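Local coordinates for protein HIAXHD3 (Humicola insolens, PDB 3ZXK) that probably removes arabinofuranose side chains from xylan as a family 43 glycoside hydrolase and, with an engineered active site, also displays endo-xylanase activity, at residues G145-D150 and A194-I199; M154-G159 and A166-D171; L354-A359 and F510-F515. All coordinates share one frame; numbering follows the deposited sequence.

Contact 1: residues G145-D150 and A194-I199; sequences GLLIDD and ARMYKI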
ATOM      1  N   GLY A 145       9.837   3.863  14.188  1.00  4.82           N
ATOM      2  CA  GLY A 145      10.680   2.692  13.925  1.00  4.89           C
ATOM      3  C   GLY A 145      10.913   1.902  15.200  1.00  4.54           C
ATOM      4  O   GLY A 145      11.686   2.336  16.090  1.00  5.34           O
ATOM      5  N   LEU A 146      10.281   0.725  15.267  1.00  4.28           N
ATOM      6  CA  LEU A 146      10.383  -0.172  16.412  1.00  4.14           C
ATOM      7  C   LEU A 146      11.638  -1.029  16.379  1.00  3.81           C
ATOM      8  O   LEU A 146      11.988  -1.569  15.331  1.00  4.62           O
ATOM      9  CB  LEU A 146       9.154  -1.126  16.418  1.00  3.92           C
ATOM     10  CG  LEU A 146       9.092  -2.268  17.446  1.00  3.90           C
ATOM     11  CD1 LEU A 146       9.045  -1.685  18.845  1.00  4.74           C
ATOM     12  CD2 LEU A 146       7.885  -3.171  17.207  1.00  3.89           C
ATOM     13  N   LEU A 147      12.270  -1.189  17.555  1.00  3.68           N
ATOM     14  CA  LEU A 147      13.321  -2.155  17.783  1.00  3.78           C
ATOM     15  C   LEU A 147      12.944  -3.002  18.994  1.00  4.37           C
ATOM     16  O   LEU A 147      12.636  -2.448  20.026  1.00  4.52           O
ATOM     17  CB  LEU A 147      14.676  -1.434  18.074  1.00  4.12           C
ATOM     18  CG  LEU A 147      15.756  -2.353  18.675  1.00  4.62           C
ATOM     19  CD1 LEU A 147      16.140  -3.413  17.668  1.00  4.65           C
ATOM     20  CD2 LEU A 147      16.997  -1.595  19.106  1.00  6.58           C
ATOM     21  N   ILE A 148      12.936  -4.315  18.852  1.00  4.97           N
ATOM     22  CA  ILE A 148      12.904  -5.187  20.018  1.00  5.28           C
ATOM     23  C   ILE A 148      14.344  -5.624  20.291  1.00  5.90           C
ATOM     24  O   ILE A 148      14.904  -6.411  19.519  1.00  6.66           O
ATOM     25  CB  ILE A 148      11.964  -6.389  19.769  1.00  5.37           C
ATOM     26  CG1 ILE A 148      10.581  -5.859  19.310  1.00  5.34           C
ATOM     27  CG2 ILE A 148      11.936  -7.329  20.979  1.00  6.72           C
ATOM     28  CD1 ILE A 148       9.536  -6.915  19.022  1.00  6.39           C
ATOM     29  N   ASP A 149      14.924  -5.107  21.382  1.00  5.66           N
ATOM     30  CA  ASP A 149      16.322  -5.298  21.692  1.00  6.50           C
ATOM     31  C   ASP A 149      16.637  -6.745  22.125  1.00  6.76           C
ATOM     32  O   ASP A 149      15.746  -7.543  22.394  1.00  7.64           O
ATOM     33  CB  ASP A 149      16.751  -4.262  22.740  1.00  7.40           C
ATOM     34  CG  ASP A 149      18.223  -3.982  22.718  1.00  8.04           C
ATOM     35  OD1 ASP A 149      18.961  -4.592  21.892  1.00  8.77           O
ATOM     36  OD2 ASP A 149      18.651  -3.137  23.531  1.00 10.50           O
ATOM     37  N   ASP A 150      17.920  -7.079  22.181  1.00  7.21           N
ATOM     38  CA  ASP A 150      18.350  -8.454  22.488  1.00  8.20           C
ATOM     39  C   ASP A 150      17.925  -8.918  23.886  1.00  8.00           C
ATOM     40  O   ASP A 150      17.775 -10.119  24.120  1.00  8.63           O
ATOM     41  CB  ASP A 150      19.865  -8.588  22.332  1.00  9.57           C
ATOM     42  CG  ASP A 150      20.328  -8.417  20.900  1.00 11.95           C
ATOM     43  OD1 ASP A 150      19.601  -8.831  19.963  1.00 13.53           O
ATOM     44  OD2 ASP A 150      21.433  -7.873  20.707  1.00 14.11           O
ATOM     45  N   ALA A 194      12.363   7.132  10.400  1.00  5.26           N
ATOM     46  CA  ALA A 194      13.148   6.252  11.263  1.00  5.71           C
ATOM     47  C   ALA A 194      12.828   4.749  11.155  1.00  5.33           C
ATOM     48  O   ALA A 194      11.672   4.325  11.186  1.00  5.53           O
ATOM     49  CB  ALA A 194      13.068   6.720  12.728  1.00  6.05           C
ATOM     50  N   ARG A 195      13.898   3.964  11.042  1.00  5.29           N
ATOM     51  CA  ARG A 195      13.866   2.522  11.275  1.00  4.55           C
ATOM     52  C   ARG A 195      14.985   2.258  12.267  1.00  4.32           C
ATOM     53  O   ARG A 195      16.062   2.891  12.163  1.00  5.54           O
ATOM     54  CB  ARG A 195      14.043   1.721   9.972  1.00  5.30           C
ATOM     55  CG  ARG A 195      12.727   1.292   9.310  1.00  6.35           C
ATOM     56  CD  ARG A 195      12.096   2.438   8.564  1.00  6.66           C
ATOM     57  NE  ARG A 195      10.797   2.016   8.041  1.00  7.92           N
ATOM     58  CZ  ARG A 195       9.670   1.996   8.751  1.00  6.10           C
ATOM     59  NH1 ARG A 195       9.677   2.359  10.029  1.00  6.56           N
ATOM     60  NH2 ARG A 195       8.531   1.651   8.174  1.00  7.13           N
ATOM     61  N   MET A 196      14.775   1.367  13.231  1.00  3.87           N
ATOM     62  CA  MET A 196      15.755   1.186  14.313  1.00  3.78           C
ATOM     63  C   MET A 196      16.275  -0.264  14.391  1.00  3.91           C
ATOM     64  O   MET A 196      15.490  -1.222  14.242  1.00  3.95           O
ATOM     65  CB  MET A 196      15.162   1.627  15.661  1.00  3.91           C
ATOM     66  CG  MET A 196      16.193   1.708  16.798  1.00  4.78           C
ATOM     67  SD  MET A 196      15.426   2.446  18.253  1.00  7.02           S
ATOM     68  CE  MET A 196      16.799   2.600  19.391  1.00  7.51           C
ATOM     69  N   TYR A 197      17.589  -0.413  14.621  1.00  3.79           N
ATOM     70  CA  TYR A 197      18.234  -1.730  14.557  1.00  4.10           C
ATOM     71  C   TYR A 197      19.256  -1.929  15.666  1.00  4.38           C
ATOM     72  O   TYR A 197      19.909  -0.980  16.124  1.00  4.62           O
ATOM     73  CB  TYR A 197      18.961  -1.910  13.224  1.00  3.98           C
ATOM     74  CG  TYR A 197      18.074  -1.657  12.013  1.00  3.84           C
ATOM     75  CD1 TYR A 197      17.258  -2.678  11.479  1.00  4.51           C
ATOM     76  CD2 TYR A 197      18.033  -0.396  11.424  1.00  3.89           C
ATOM     77  CE1 TYR A 197      16.424  -2.436  10.396  1.00  5.37           C
ATOM     78  CE2 TYR A 197      17.206  -0.140  10.337  1.00  3.94           C
ATOM     79  CZ  TYR A 197      16.417  -1.179   9.796  1.00  4.38           C
ATOM     80  OH  TYR A 197      15.548  -0.979   8.700  1.00  4.87           O
ATOM     81  N   LYS A 198      19.409  -3.176  16.073  1.00  4.48           N
ATOM     82  CA  LYS A 198      20.498  -3.591  16.958  1.00  5.53           C
ATOM     83  C   LYS A 198      21.306  -4.584  16.135  1.00  6.51           C
ATOM     84  O   LYS A 198      20.805  -5.639  15.743  1.00  6.75           O
ATOM     85  CB  LYS A 198      19.922  -4.232  18.228  1.00  6.95           C
ATOM     86  CG  LYS A 198      20.940  -4.879  19.153  1.00  8.29           C
ATOM     87  CD  LYS A 198      21.786  -3.852  19.874  1.00  9.31           C
ATOM     88  CE  LYS A 198      22.614  -4.504  20.969  1.00 10.91           C
ATOM     89  NZ  LYS A 198      21.729  -5.090  22.011  1.00 13.26           N
ATOM     90  N   ILE A 199      22.542  -4.214  15.814  1.00  5.72           N
ATOM     91  CA  ILE A 199      23.404  -5.032  14.964  1.00  7.06           C
ATOM     92  C   ILE A 199      24.781  -5.197  15.598  1.00  8.31           C
ATOM     93  O   ILE A 199      25.487  -4.213  15.809  1.00  9.14           O
ATOM     94  CB  ILE A 199      23.529  -4.442  13.547  1.00  6.83           C
ATOM     95  CG1 ILE A 199      22.151  -4.201  12.925  1.00  6.10           C
ATOM     96  CG2 ILE A 199      24.424  -5.351  12.688  1.00  8.13           C
ATOM     97  CD1 ILE A 199      22.188  -3.375  11.631  1.00  7.58           C
TER
HETATM   98  O   HOH W   1      12.267  -0.043  13.020  1.00  6.67           O
HETATM   99  O   HOH W   2      20.299  -8.123  17.155  1.00 21.88           O

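Contact 2: residues M154-G159 and A166-D171; sequences MYIAYG and AQLSPD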
ATOM      1  N   MET A 154      11.697  -2.986  24.357  1.00  5.24           N
ATOM      2  CA  MET A 154      11.204  -2.404  23.130  1.00  5.13           C
ATOM      3  C   MET A 154      11.417  -0.874  23.120  1.00  4.93           C
ATOM      4  O   MET A 154      11.155  -0.168  24.133  1.00  5.63           O
ATOM      5  CB  MET A 154       9.734  -2.779  22.954  1.00  5.62           C
ATOM      6  CG  MET A 154       9.519  -4.290  22.840  1.00  7.41           C
ATOM      7  SD  MET A 154       7.766  -4.675  22.887  1.00 11.63           S
ATOM      8  CE  MET A 154       7.255  -4.081  21.288  1.00  8.24           C
ATOM      9  N   TYR A 155      11.907  -0.364  21.983  1.00  4.48           N
ATOM     10  CA  TYR A 155      12.174   1.057  21.758  1.00  4.11           C
ATOM     11  C   TYR A 155      11.525   1.482  20.464  1.00  4.26           C
ATOM     12  O   TYR A 155      11.425   0.683  19.542  1.00  4.83           O
ATOM     13  CB  TYR A 155      13.704   1.316  21.632  1.00  4.19           C
ATOM     14  CG  TYR A 155      14.480   0.931  22.862  1.00  5.13           C
ATOM     15  CD1 TYR A 155      14.616   1.800  23.944  1.00  5.17           C
ATOM     16  CD2 TYR A 155      15.053  -0.337  22.958  1.00  5.02           C
ATOM     17  CE1 TYR A 155      15.303   1.405  25.077  1.00  6.21           C
ATOM     18  CE2 TYR A 155      15.753  -0.728  24.094  1.00  5.72           C
ATOM     19  CZ  TYR A 155      15.869   0.166  25.141  1.00  6.20           C
ATOM     20  OH  TYR A 155      16.542  -0.179  26.290  1.00  6.81           O
ATOM     21  N   ILE A 156      11.120   2.750  20.399  1.00  4.36           N
ATOM     22  CA  ILE A 156      10.653   3.337  19.140  1.00  4.17           C
ATOM     23  C   ILE A 156      11.396   4.652  18.869  1.00  4.58           C
ATOM     24  O   ILE A 156      11.360   5.574  19.687  1.00  5.43           O
ATOM     25  CB  ILE A 156       9.123   3.563  19.105  1.00  4.95           C
ATOM     26  CG1 ILE A 156       8.394   2.206  19.207  1.00  5.54           C
ATOM     27  CG2 ILE A 156       8.699   4.321  17.841  1.00  5.45           C
ATOM     28  CD1 ILE A 156       6.883   2.295  19.300  1.00  7.37           C
ATOM     29  N   ALA A 157      12.092   4.689  17.739  1.00  4.57           N
ATOM     30  CA  ALA A 157      12.667   5.905  17.209  1.00  4.93           C
ATOM     31  C   ALA A 157      11.585   6.607  16.364  1.00  5.09           C
ATOM     32  O   ALA A 157      10.808   5.952  15.647  1.00  5.28           O
ATOM     33  CB  ALA A 157      13.926   5.596  16.381  1.00  4.90           C
ATOM     34  N   TYR A 158      11.504   7.936  16.460  1.00  4.70           N
ATOM     35  CA  TYR A 158      10.471   8.667  15.735  1.00  5.08           C
ATOM     36  C   TYR A 158      10.819  10.116  15.610  1.00  5.55           C
ATOM     37  O   TYR A 158      11.749  10.583  16.259  1.00  5.88           O
ATOM     38  CB  TYR A 158       9.109   8.513  16.440  1.00  5.77           C
ATOM     39  CG  TYR A 158       9.058   9.188  17.789  1.00  5.57           C
ATOM     40  CD1 TYR A 158       9.549   8.554  18.929  1.00  6.80           C
ATOM     41  CD2 TYR A 158       8.495  10.463  17.925  1.00  5.65           C
ATOM     42  CE1 TYR A 158       9.496   9.173  20.176  1.00  7.30           C
ATOM     43  CE2 TYR A 158       8.428  11.089  19.163  1.00  6.52           C
ATOM     44  CZ  TYR A 158       8.919  10.432  20.295  1.00  7.34           C
ATOM     45  OH  TYR A 158       8.866  11.060  21.522  1.00 11.26           O
ATOM     46  N   GLY A 159      10.090  10.826  14.755  1.00  5.38           N
ATOM     47  CA  GLY A 159      10.194  12.293  14.768  1.00  6.55           C
ATOM     48  C   GLY A 159      10.451  12.879  13.404  1.00  7.21           C
ATOM     49  O   GLY A 159      10.784  12.176  12.455  1.00  7.76           O
ATOM     50  N   ALA A 166      11.860   6.575  22.273  1.00  5.75           N
ATOM     51  CA  ALA A 166      11.036   6.176  23.407  1.00  6.26           C
ATOM     52  C   ALA A 166      11.351   4.744  23.813  1.00  5.98           C
ATOM     53  O   ALA A 166      11.623   3.870  22.959  1.00  5.73           O
ATOM     54  CB  ALA A 166       9.552   6.242  23.051  1.00  6.79           C
ATOM     55  N   GLN A 167      11.337   4.510  25.119  1.00  6.37           N
ATOM     56  CA  GLN A 167      11.373   3.168  25.669  1.00  6.07           C
ATOM     57  C   GLN A 167       9.953   2.783  26.061  1.00  5.99           C
ATOM     58  O   GLN A 167       9.256   3.580  26.690  1.00  6.84           O
ATOM     59  CB  GLN A 167      12.277   3.127  26.893  1.00  6.80           C
ATOM     60  CG  GLN A 167      12.414   1.724  27.451  1.00  7.10           C
ATOM     61  CD  GLN A 167      13.301   1.634  28.679  1.00  9.62           C
ATOM     62  OE1 GLN A 167      14.267   2.374  28.818  1.00 11.76           O
ATOM     63  NE2 GLN A 167      12.999   0.694  29.552  1.00 10.65           N
ATOM     64  N   LEU A 168       9.517   1.593  25.659  1.00  5.79           N
ATOM     65  CA  LEU A 168       8.196   1.109  26.045  1.00  5.99           C
ATOM     66  C   LEU A 168       8.232   0.181  27.244  1.00  6.42           C
ATOM     67  O   LEU A 168       9.287  -0.312  27.627  1.00  7.23           O
ATOM     68  CB  LEU A 168       7.557   0.379  24.868  1.00  5.75           C
ATOM     69  CG  LEU A 168       7.601   1.104  23.530  1.00  7.06           C
ATOM     70  CD1 LEU A 168       6.766   0.287  22.583  1.00  7.60           C
ATOM     71  CD2 LEU A 168       7.045   2.515  23.638  1.00  7.82           C
ATOM     72  N   SER A 169       7.056  -0.014  27.843  1.00  6.67           N
ATOM     73  CA  SER A 169       6.924  -0.945  28.944  1.00  7.26           C
ATOM     74  C   SER A 169       7.172  -2.392  28.452  1.00  7.66           C
ATOM     75  O   SER A 169       7.138  -2.673  27.238  1.00  7.11           O
ATOM     76  CB  SER A 169       5.521  -0.827  29.552  1.00  8.17           C
ATOM     77  OG  SER A 169       4.538  -1.054  28.562  1.00  7.49           O
ATOM     78  N   PRO A 170       7.425  -3.316  29.389  1.00  7.78           N
ATOM     79  CA  PRO A 170       7.690  -4.686  28.945  1.00  7.66           C
ATOM     80  C   PRO A 170       6.616  -5.272  28.010  1.00  7.43           C
ATOM     81  O   PRO A 170       6.969  -6.025  27.087  1.00  8.37           O
ATOM     82  CB  PRO A 170       7.806  -5.458  30.268  1.00  8.53           C
ATOM     83  CG  PRO A 170       8.366  -4.437  31.227  1.00  9.02           C
ATOM     84  CD  PRO A 170       7.791  -3.111  30.808  1.00  8.41           C
ATOM     85  N   ASP A 171       5.331  -4.971  28.244  1.00  8.26           N
ATOM     86  CA  ASP A 171       4.280  -5.480  27.354  1.00  8.14           C
ATOM     87  C   ASP A 171       4.061  -4.657  26.061  1.00  7.49           C
ATOM     88  O   ASP A 171       3.219  -5.013  25.241  1.00  8.06           O
ATOM     89  CB  ASP A 171       2.955  -5.713  28.110  1.00  9.44           C
ATOM     90  CG  ASP A 171       2.304  -4.437  28.587  1.00 11.08           C
ATOM     91  OD1 ASP A 171       2.772  -3.319  28.227  1.00 12.46           O
ATOM     92  OD2 ASP A 171       1.320  -4.541  29.364  1.00 16.50           O
TER
HETATM   93  O   HOH W   3       9.955  -3.057  26.577  1.00 10.17           O
HETATM   94  O   HOH W   4      16.950   1.032  28.461  1.00 18.89           O

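Contact 3: residues L354-A359 and F510-F515; sequences LILRTA and FGVFNF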
ATOM      1  N   LEU A 354     -19.253 -11.128  -5.388  1.00  5.48           N
ATOM      2  CA  LEU A 354     -19.370 -10.065  -4.422  1.00  4.96           C
ATOM      3  C   LEU A 354     -20.616  -9.214  -4.704  1.00  4.65           C
ATOM      4  O   LEU A 354     -20.760  -8.656  -5.796  1.00  5.10           O
ATOM      5  CB  LEU A 354     -18.116  -9.167  -4.498  1.00  5.28           C
ATOM      6  CG  LEU A 354     -18.129  -7.809  -3.738  1.00  5.53           C
ATOM      7  CD1 LEU A 354     -18.173  -8.054  -2.223  1.00  6.03           C
ATOM      8  CD2 LEU A 354     -16.928  -6.935  -4.100  1.00  7.16           C
ATOM      9  N   ILE A 355     -21.524  -9.115  -3.734  1.00  4.55           N
ATOM     10  CA  ILE A 355     -22.668  -8.195  -3.852  1.00  4.56           C
ATOM     11  C   ILE A 355     -22.305  -6.852  -3.250  1.00  4.25           C
ATOM     12  O   ILE A 355     -21.860  -6.770  -2.092  1.00  5.28           O
ATOM     13  CB  ILE A 355     -23.911  -8.746  -3.113  1.00  4.91           C
ATOM     14  CG1 ILE A 355     -24.297 -10.114  -3.686  1.00  5.24           C
ATOM     15  CG2 ILE A 355     -25.056  -7.729  -3.114  1.00  5.82           C
ATOM     16  CD1 ILE A 355     -25.004 -10.025  -5.014  1.00  5.80           C
ATOM     17  N   LEU A 356     -22.398  -5.803  -4.068  1.00  4.04           N
ATOM     18  CA  LEU A 356     -22.263  -4.420  -3.596  1.00  4.18           C
ATOM     19  C   LEU A 356     -23.643  -3.773  -3.635  1.00  4.57           C
ATOM     20  O   LEU A 356     -24.187  -3.498  -4.744  1.00  4.72           O
ATOM     21  CB  LEU A 356     -21.305  -3.632  -4.492  1.00  4.23           C
ATOM     22  CG  LEU A 356     -19.831  -4.050  -4.552  1.00  4.25           C
ATOM     23  CD1 LEU A 356     -19.045  -3.183  -5.553  1.00  5.43           C
ATOM     24  CD2 LEU A 356     -19.223  -3.913  -3.166  1.00  4.42           C
ATOM     25  N   ARG A 357     -24.270  -3.594  -2.466  1.00  4.98           N
ATOM     26  CA  ARG A 357     -25.490  -2.792  -2.377  1.00  5.21           C
ATOM     27  C   ARG A 357     -25.130  -1.331  -2.273  1.00  5.18           C
ATOM     28  O   ARG A 357     -24.185  -0.993  -1.577  1.00  5.49           O
ATOM     29  CB  ARG A 357     -26.324  -3.192  -1.159  1.00  5.22           C
ATOM     30  CG  ARG A 357     -26.796  -4.645  -1.236  1.00  6.44           C
ATOM     31  CD  ARG A 357     -27.773  -4.988  -0.141  1.00  8.06           C
ATOM     32  NE  ARG A 357     -28.470  -6.239  -0.455  1.00 10.21           N
ATOM     33  CZ  ARG A 357     -29.227  -6.894   0.408  1.00 11.98           C
ATOM     34  NH1 ARG A 357     -29.364  -6.445   1.665  1.00 14.71           N
ATOM     35  NH2 ARG A 357     -29.807  -8.021   0.015  1.00 10.30           N
ATOM     36  N   THR A 358     -25.843  -0.443  -2.966  1.00  5.41           N
ATOM     37  CA  THR A 358     -25.541   0.981  -2.768  1.00  5.45           C
ATOM     38  C   THR A 358     -25.577   1.362  -1.272  1.00  5.88           C
ATOM     39  O   THR A 358     -26.518   1.000  -0.541  1.00  7.05           O
ATOM     40  CB  THR A 358     -26.490   1.873  -3.578  1.00  5.91           C
ATOM     41  OG1 THR A 358     -27.857   1.547  -3.255  1.00  7.02           O
ATOM     42  CG2 THR A 358     -26.278   1.632  -5.070  1.00  6.55           C
ATOM     43  N   ALA A 359     -24.560   2.086  -0.835  1.00  5.83           N
ATOM     44  CA  ALA A 359     -24.422   2.392   0.581  1.00  6.48           C
ATOM     45  C   ALA A 359     -24.520   3.887   0.869  1.00  6.89           C
ATOM     46  O   ALA A 359     -24.696   4.277   2.020  1.00  9.20           O
ATOM     47  CB  ALA A 359     -23.117   1.827   1.130  1.00  7.24           C
ATOM     48  N   PHE A 510      -7.015   0.449  -9.443  1.00  4.21           N
ATOM     49  CA  PHE A 510      -8.217  -0.082 -10.091  1.00  3.99           C
ATOM     50  C   PHE A 510      -9.299  -0.230  -9.013  1.00  4.22           C
ATOM     51  O   PHE A 510      -9.011  -0.660  -7.888  1.00  5.15           O
ATOM     52  CB  PHE A 510      -8.002  -1.493 -10.674  1.00  4.56           C
ATOM     53  CG  PHE A 510      -7.060  -1.568 -11.849  1.00  5.68           C
ATOM     54  CD1 PHE A 510      -7.170  -0.707 -12.948  1.00  6.36           C
ATOM     55  CD2 PHE A 510      -6.125  -2.582 -11.891  1.00  6.39           C
ATOM     56  CE1 PHE A 510      -6.312  -0.843 -14.039  1.00  7.03           C
ATOM     57  CE2 PHE A 510      -5.263  -2.729 -12.979  1.00  6.57           C
ATOM     58  CZ  PHE A 510      -5.360  -1.852 -14.046  1.00  6.83           C
ATOM     59  N   GLY A 511     -10.531   0.132  -9.330  1.00  3.94           N
ATOM     60  CA  GLY A 511     -11.600  -0.052  -8.375  1.00  3.86           C
ATOM     61  C   GLY A 511     -12.946  -0.321  -8.980  1.00  3.54           C
ATOM     62  O   GLY A 511     -13.167  -0.100 -10.168  1.00  3.46           O
ATOM     63  N   VAL A 512     -13.848  -0.821  -8.138  1.00  4.08           N
ATOM     64  CA  VAL A 512     -15.243  -1.018  -8.520  1.00  3.95           C
ATOM     65  C   VAL A 512     -16.108  -0.286  -7.492  1.00  3.84           C
ATOM     66  O   VAL A 512     -15.817  -0.323  -6.287  1.00  3.59           O
ATOM     67  CB  VAL A 512     -15.613  -2.516  -8.659  1.00  4.38           C
ATOM     68  CG1 VAL A 512     -15.262  -3.340  -7.424  1.00  4.67           C
ATOM     69  CG2 VAL A 512     -17.075  -2.662  -9.082  1.00  4.44           C
ATOM     70  N   PHE A 513     -17.119   0.424  -7.977  1.00  3.83           N
ATOM     71  CA  PHE A 513     -17.986   1.248  -7.120  1.00  3.68           C
ATOM     72  C   PHE A 513     -19.448   1.014  -7.450  1.00  3.86           C
ATOM     73  O   PHE A 513     -19.793   0.527  -8.532  1.00  3.54           O
ATOM     74  CB  PHE A 513     -17.649   2.731  -7.290  1.00  4.31           C
ATOM     75  CG  PHE A 513     -17.970   3.290  -8.673  1.00  3.80           C
ATOM     76  CD1 PHE A 513     -17.036   3.191  -9.710  1.00  4.06           C
ATOM     77  CD2 PHE A 513     -19.212   3.874  -8.944  1.00  4.10           C
ATOM     78  CE1 PHE A 513     -17.326   3.694 -10.971  1.00  4.77           C
ATOM     79  CE2 PHE A 513     -19.490   4.398 -10.193  1.00  4.26           C
ATOM     80  CZ  PHE A 513     -18.559   4.277 -11.213  1.00  4.52           C
ATOM     81  N   ASN A 514     -20.299   1.415  -6.528  1.00  3.72           N
ATOM     82  CA  ASN A 514     -21.733   1.381  -6.736  1.00  4.06           C
ATOM     83  C   ASN A 514     -22.354   2.339  -5.716  1.00  4.04           C
ATOM     84  O   ASN A 514     -22.202   2.156  -4.516  1.00  4.22           O
ATOM     85  CB  ASN A 514     -22.276  -0.034  -6.562  1.00  3.76           C
ATOM     86  CG  ASN A 514     -23.749  -0.110  -6.893  1.00  4.75           C
ATOM     87  OD1 ASN A 514     -24.249   0.718  -7.660  1.00  4.87           O
ATOM     88  ND2 ASN A 514     -24.436  -1.091  -6.331  1.00  4.94           N
ATOM     89  N   PHE A 515     -22.991   3.403  -6.209  1.00  3.72           N
ATOM     90  CA  PHE A 515     -23.691   4.349  -5.331  1.00  4.16           C
ATOM     91  C   PHE A 515     -24.963   4.836  -6.001  1.00  4.35           C
ATOM     92  O   PHE A 515     -25.221   4.507  -7.172  1.00  4.52           O
ATOM     93  CB  PHE A 515     -22.786   5.523  -4.893  1.00  4.46           C
ATOM     94  CG  PHE A 515     -22.328   6.419  -6.010  1.00  4.64           C
ATOM     95  CD1 PHE A 515     -21.160   6.131  -6.721  1.00  4.69           C
ATOM     96  CD2 PHE A 515     -23.039   7.559  -6.343  1.00  4.78           C
ATOM     97  CE1 PHE A 515     -20.732   6.953  -7.758  1.00  6.04           C
ATOM     98  CE2 PHE A 515     -22.620   8.387  -7.385  1.00  5.54           C
ATOM     99  CZ  PHE A 515     -21.459   8.102  -8.085  1.00  5.20           C
TER
HETATM  100  O   HOH W   5     -22.200   3.392  -2.068  1.00  3.98           O

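Contact 1: residues G145-D150 and A194-I199
Lys-198 reaches across to Asp-149 and Asp-150, and this charged cluster is the direct polar link between 145-150 and 194-199. NZ of Lys-198 lies 2.8 Å from Asp-149 OD1, on the syn side of that oxygen and 18° out of the carboxylate plane. The second salt bridge, 3.1 Å from NZ to Asp-150 OD2, arrives from above the plane of its carboxylate. A bend in the last lysine torsion (chi4 -63°) turns NZ so that it serves both acids. Asp-149 OD1 also accepts the backbone N-H of Asp-150, while OD2 is held by Tyr-203. A buffer sulfonate, probably from the crystallisation liquor, also pairs with NZ.

The apolar contact centres on Leu-147. Its side chain crosses that of Met-196 at about a right angle, CB lying 3.7 Å from Met-196 CG. Its CD1 branch rests 3.6 Å from the backbone N of Lys-198. At the other end Gly-145 CA approaches Ala-194 O to 3.3 Å, and a beta carbon pointing that way would clash with the carbonyl.

Two waters add indirect polar links: water 1 bridges Leu-146 O (2.8 Å) and Met-196 N (2.9 Å), and water 2 links Asp-150 OD1 to Lys-198 O.

The strand axes approach to 4.9 Å and run nearly parallel (14°), as expected for the inner strands of adjacent blades in the family's five-bladed propeller. Each strand bonds outward within its own sheet, 145-148 to 154-158 and 194-199 to 202-209, while Arg-89 of strand 87-91 bonds to Met-196 O.

Contact 2: residues M154-G159 and A166-D171
Tyr-155 and Gln-167 form a non-hydrogen-bonded antiparallel pair, their side chains lying side by side and pointing the same way. From the tyrosine backbone outward, CB sits 3.6 Å from Ala-166 O, and CD1 is still near that oxygen at 3.8 Å. Farther out, CE1 packs 3.8 Å from Gln-167 CG, with the ring and amide planes 63° apart. At the tip, OH bonds to water 4, which lies at the ring edge and donates to Gln-167 OE1 over 3.0 Å. The glutamine keeps pace because its CG is anti to the backbone N (chi1 -176°) and its chain runs extended. An alanine in place of Tyr-155 would probably leave the aliphatic part of Gln-167 without its flat neighbour and water 4 without its hydroxyl partner.

On the opposite face, Ile-156 CD1 meets Leu-168 CD1 at 3.9 Å, and both side chains touch Tyr-100 of strand 96-103. Ile-156 and Ala-166 exchange two backbone bonds, and Leu-168 N donates almost straight (174°) to Met-154 O at 2.8 Å. Such pairing is that of a beta hairpin, here the two middle strands of a four-stranded propeller blade.

Contact 3: residues L354-A359 and F510-F515
Asn-514 projects from one sheet of the concanavalin A-like beta sandwich toward Leu-356 and Thr-358 of the other. The contact therefore spans the two layers: strand 354-357 belongs to the sheet containing 523-533, and 510-515 to the one containing 372-375 and 396-403. Their axes stay 7.2 Å apart at closest and diverge by 39°, so side chains rather than backbone bonds do the joining.

The asparagine sets the geometry. With CG anti to the backbone N (chi1 -175°), its amide extends between the layers, and ND2 donates to Leu-356 O at 2.9 Å. The acceptor lies almost in the amide plane, whereas the donor stands above the carbonyl plane of Leu-356, 45° out of it. Thr-358 packs against the amide, its CG2 at similar distances from OD1 (3.4 Å), ND2 (3.5 Å) and CG (3.6 Å) of Asn-514. One methyl group is thus packed against the whole carboxamide, which probably limits its room to rotate; Ala-398 of strand 396-403 is a further neighbour of this asparagine.

Farther into the interface the pairing becomes purely apolar. Leu-356 crosses Val-512 obliquely, branch to branch, with CD1 4.1 Å from CG2. Leu-372 of strand 372-375 is touched by both Val-512 and Leu-354, which continues the hydrophobic filling between the sheets.

Near the end of the contact, where Thr-358 and Ala-359 have left the strand, a single water closes the remaining separation: water 5 accepts from Ala-359 N at 3.0 Å and donates to Asn-514 O at 2.7 Å.

Contacts 1 and 2 share a blade through strand 145-148: their centres are 9 Å apart, and strands 145-148 and 154-158 are neighbours in a sheet, with probable hydrogen bonds from Gly-145 N to Ala-157 O (2.7 Å) and from Leu-147 N to Tyr-155 O (2.9 Å). Contact 1 joins that blade to the next, and contact 2 builds its interior. Neither lines the glycan pocket directly: the side chain of Arg-195 is about 11 Å from the bound arabinofuranose, and that of Tyr-158 about 11 Å from a xylose. Contact 3 lies in the other domain, its centre about 41 Å from each; nevertheless Phe-469 and Trp-502 of that domain help line the pocket.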